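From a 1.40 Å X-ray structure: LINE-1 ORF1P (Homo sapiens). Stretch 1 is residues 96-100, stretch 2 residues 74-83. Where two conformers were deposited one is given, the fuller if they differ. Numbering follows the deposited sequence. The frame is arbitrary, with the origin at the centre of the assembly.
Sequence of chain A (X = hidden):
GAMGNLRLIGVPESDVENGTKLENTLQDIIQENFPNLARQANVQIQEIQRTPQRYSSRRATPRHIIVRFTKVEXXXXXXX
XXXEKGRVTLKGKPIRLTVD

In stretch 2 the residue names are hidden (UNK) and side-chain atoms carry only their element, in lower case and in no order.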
# COMPACT_ATOMS: atom_id res chain seq x y z
N ARG A 96 -4.87 0.66 -6.19
CA ARG A 96 -4.20 1.87 -6.60
C ARG A 96 -3.24 2.38 -5.55
O ARG A 96 -3.51 2.26 -4.36
CB ARG A 96 -5.22 2.95 -6.97
CG ARG A 96 -5.89 2.68 -8.33
CD ARG A 96 -6.69 3.88 -8.80
NE ARG A 96 -5.84 5.04 -9.05
CZ ARG A 96 -5.98 6.23 -8.48
NH1 ARG A 96 -6.95 6.47 -7.59
NH2 ARG A 96 -5.13 7.20 -8.80
N LEU A 97 -2.08 2.87 -6.01
CA LEU A 97 -1.11 3.56 -5.16
C LEU A 97 -1.06 5.02 -5.57
O LEU A 97 -0.83 5.33 -6.73
CB LEU A 97 0.26 2.88 -5.33
CG LEU A 97 0.38 1.39 -4.97
CD1 LEU A 97 1.76 0.84 -5.35
CD2 LEU A 97 0.14 1.13 -3.47
N THR A 98 -1.28 5.93 -4.64
CA THR A 98 -1.30 7.35 -4.94
C THR A 98 -0.62 8.13 -3.86
O THR A 98 -0.31 7.59 -2.79
CB THR A 98 -2.74 7.89 -5.06
OG1 THR A 98 -3.33 7.95 -3.77
CG2 THR A 98 -3.56 7.02 -5.94
N VAL A 99 -0.36 9.40 -4.13
CA VAL A 99 0.23 10.27 -3.13
C VAL A 99 -0.75 10.46 -1.99
O VAL A 99 -1.94 10.25 -2.15
CB VAL A 99 0.59 11.64 -3.72
CG1 VAL A 99 1.68 11.53 -4.77
CG2 VAL A 99 -0.66 12.33 -4.27
N ASP A 100 -0.23 10.81 -0.82
CA ASP A 100 -1.08 11.03 0.33
C ASP A 100 -1.58 12.48 0.29
O ASP A 100 -0.86 13.39 -0.16
CB ASP A 100 -0.26 10.74 1.61
CG ASP A 100 -1.09 10.88 2.89
OD1 ASP A 100 -2.34 10.89 2.82
OD2 ASP A 100 -0.48 10.97 3.98
OXT ASP A 100 -2.70 12.79 0.69
N UNK A 74 12.16 6.17 -2.13
CA UNK A 74 11.58 4.88 -2.39
C UNK A 74 10.08 5.01 -2.53
O UNK A 74 9.46 4.37 -3.43
se UNK A 74 11.67 1.59 -3.10
c UNK A 74 11.26 2.60 -1.42
c UNK A 74 11.94 3.91 -1.29
c UNK A 74 13.48 1.24 -2.70
N UNK A 75 9.45 5.81 -1.69
CA UNK A 75 8.04 6.14 -1.92
C UNK A 75 7.80 6.57 -3.39
O UNK A 75 6.88 6.11 -4.05
c UNK A 75 5.93 8.86 -0.84
n UNK A 75 4.97 10.52 -2.35
c UNK A 75 6.13 9.66 -2.08
c UNK A 75 7.55 7.23 -1.00
c UNK A 75 6.19 7.54 -1.11
N UNK A 76 8.64 7.48 -3.86
CA UNK A 76 8.43 8.07 -5.19
C UNK A 76 8.69 7.03 -6.27
O UNK A 76 8.02 7.04 -7.31
o UNK A 76 10.44 11.81 -5.62
c UNK A 76 9.35 9.30 -5.36
o UNK A 76 9.57 12.57 -3.71
c UNK A 76 9.68 11.71 -4.63
c UNK A 76 8.93 10.45 -4.46
N UNK A 77 9.69 6.21 -6.06
CA UNK A 77 9.97 5.12 -7.02
C UNK A 77 8.77 4.21 -7.16
O UNK A 77 8.39 3.82 -8.30
c UNK A 77 11.18 4.32 -6.55
c UNK A 77 14.08 3.58 -6.47
n UNK A 77 14.07 3.84 -4.98
c UNK A 77 11.73 3.28 -7.53
c UNK A 77 13.01 2.61 -6.93
N UNK A 78 8.16 3.78 -6.04
CA UNK A 78 7.00 2.90 -6.10
C UNK A 78 5.82 3.58 -6.82
O UNK A 78 5.13 2.97 -7.63
c UNK A 78 6.56 2.52 -4.68
se UNK A 78 5.17 0.29 -3.37
c UNK A 78 6.85 -0.19 -4.08
c UNK A 78 5.24 1.76 -4.65
N UNK A 79 5.60 4.86 -6.50
CA UNK A 79 4.53 5.59 -7.14
C UNK A 79 4.74 5.69 -8.66
O UNK A 79 3.80 5.50 -9.45
c UNK A 79 2.23 6.41 -5.23
c UNK A 79 3.66 8.34 -4.57
c UNK A 79 3.66 6.94 -5.15
c UNK A 79 4.32 6.94 -6.49
N UNK A 80 5.98 5.98 -9.09
CA UNK A 80 6.27 6.13 -10.50
C UNK A 80 6.07 4.79 -11.17
O UNK A 80 5.56 4.75 -12.30
n UNK A 80 10.78 8.70 -9.04
c UNK A 80 7.73 6.60 -10.72
c UNK A 80 11.08 7.77 -9.89
c UNK A 80 9.22 8.49 -11.32
n UNK A 80 10.37 7.66 -11.02
c UNK A 80 7.98 8.09 -10.53
n UNK A 80 12.14 6.99 -9.67
N UNK A 81 6.55 3.71 -10.56
CA UNK A 81 6.41 2.38 -11.16
C UNK A 81 4.92 2.03 -11.33
O UNK A 81 4.49 1.49 -12.35
c UNK A 81 7.12 1.38 -10.31
N UNK A 82 4.12 2.30 -10.30
CA UNK A 82 2.69 2.00 -10.36
C UNK A 82 2.06 2.76 -11.51
O UNK A 82 1.22 2.20 -12.28
c UNK A 82 2.05 2.33 -9.01
N UNK A 83 2.40 4.04 -11.62
CA UNK A 83 1.78 4.85 -12.68
C UNK A 83 2.15 4.40 -14.09
O UNK A 83 1.29 4.35 -14.98
c UNK A 83 2.14 6.32 -12.49
n UNK A 83 -0.46 11.05 -14.79
c UNK A 83 1.52 7.26 -13.52
c UNK A 83 1.97 8.73 -13.29
n UNK A 83 1.21 9.59 -14.20
c UNK A 83 0.16 10.34 -13.85
n UNK A 83 -0.26 10.41 -12.59
O HOH W 1 2.62 11.48 -0.36
O HOH W 2 1.02 5.99 -8.75

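Position 74 carries two carbons, a selenium and a terminal carbon in an unbranched chain. The selenium marks it as selenomethionine, Met74; its side chain makes no contact with stretch 1. At position 75 four carbons in a row end in a nitrogen, which comes within 4.2 Å of Val99 CG1; this is lysine, Lys75. Its CA-to-CB bond points sideways, but the chain bends nearer the strand, bringing NZ to Val99. The same NZ donates a weak hydrogen bond to water 1 (Lys75 NZ to water O, 3.2 Å), which also accepts from the backbone of Asp100 (N to water O, 3.0 Å).

Position 76 has three carbons, the third bearing two oxygens. This is a glutamate, Glu76, out of reach of the strand, as is position 77, where another four-carbon chain ending in nitrogen identifies Lys77.

Position 78 repeats the unbranched carbon, carbon, selenium, carbon pattern, which identifies selenomethionine; it touches Leu97. This is Met78. Its CG lies 3.7 Å from Leu97 CD1, an apolar contact at a buried position.

Position 79 has four carbons forked at the second, and they touch Leu97, Thr98 and Val99. The fork beyond CB identifies leucine, Leu79. Its CA-to-CB bond points sideways, yet the end of the side chain comes nearer: CD2 packs 4.0 Å from Leu97 CB, and CD1 lies 3.8 Å from Val99 CG1. CD2 also sits 3.6 Å from the backbone atom Leu97 O.

Position 80 shows three carbons, a nitrogen and a carbon carrying two more nitrogens, the pattern of arginine, Arg80, an exposed residue that touches a crystal neighbour and makes no contact with the strand. A single carbon at position 81 gives Ala81, without contact to the strand. Position 82 also has one carbon, but here CB points toward the strand and lies 4.0 Å from Leu97 CD1; it is Ala82. The guanidinium pattern returns at position 83, Arg83, whose side chain makes no contact with stretch 1.

The contact is a small apolar one, burying 266 Å² in total, with no direct hydrogen bond between the stretches. Leu97 points toward the helix and meets Met78, Leu79 and Ala82, residues brought onto one side by the helical repeat, while Val99 extends the apolar packing onto Leu79, and Lys75 NZ lies at its edge in van der Waals range. The strand and helix axes run at 130°, approaching to 8.1 Å. Water 2 links the backbones by donating to Leu79 O (2.9 Å from water O) and Leu97 O (2.8 Å from water O), and water 1 makes a second bridge, from Lys75 NZ to Asp100 N, in which the lysine bond is weak.

Stretch 2 (74-83) MKEKMLRAAR
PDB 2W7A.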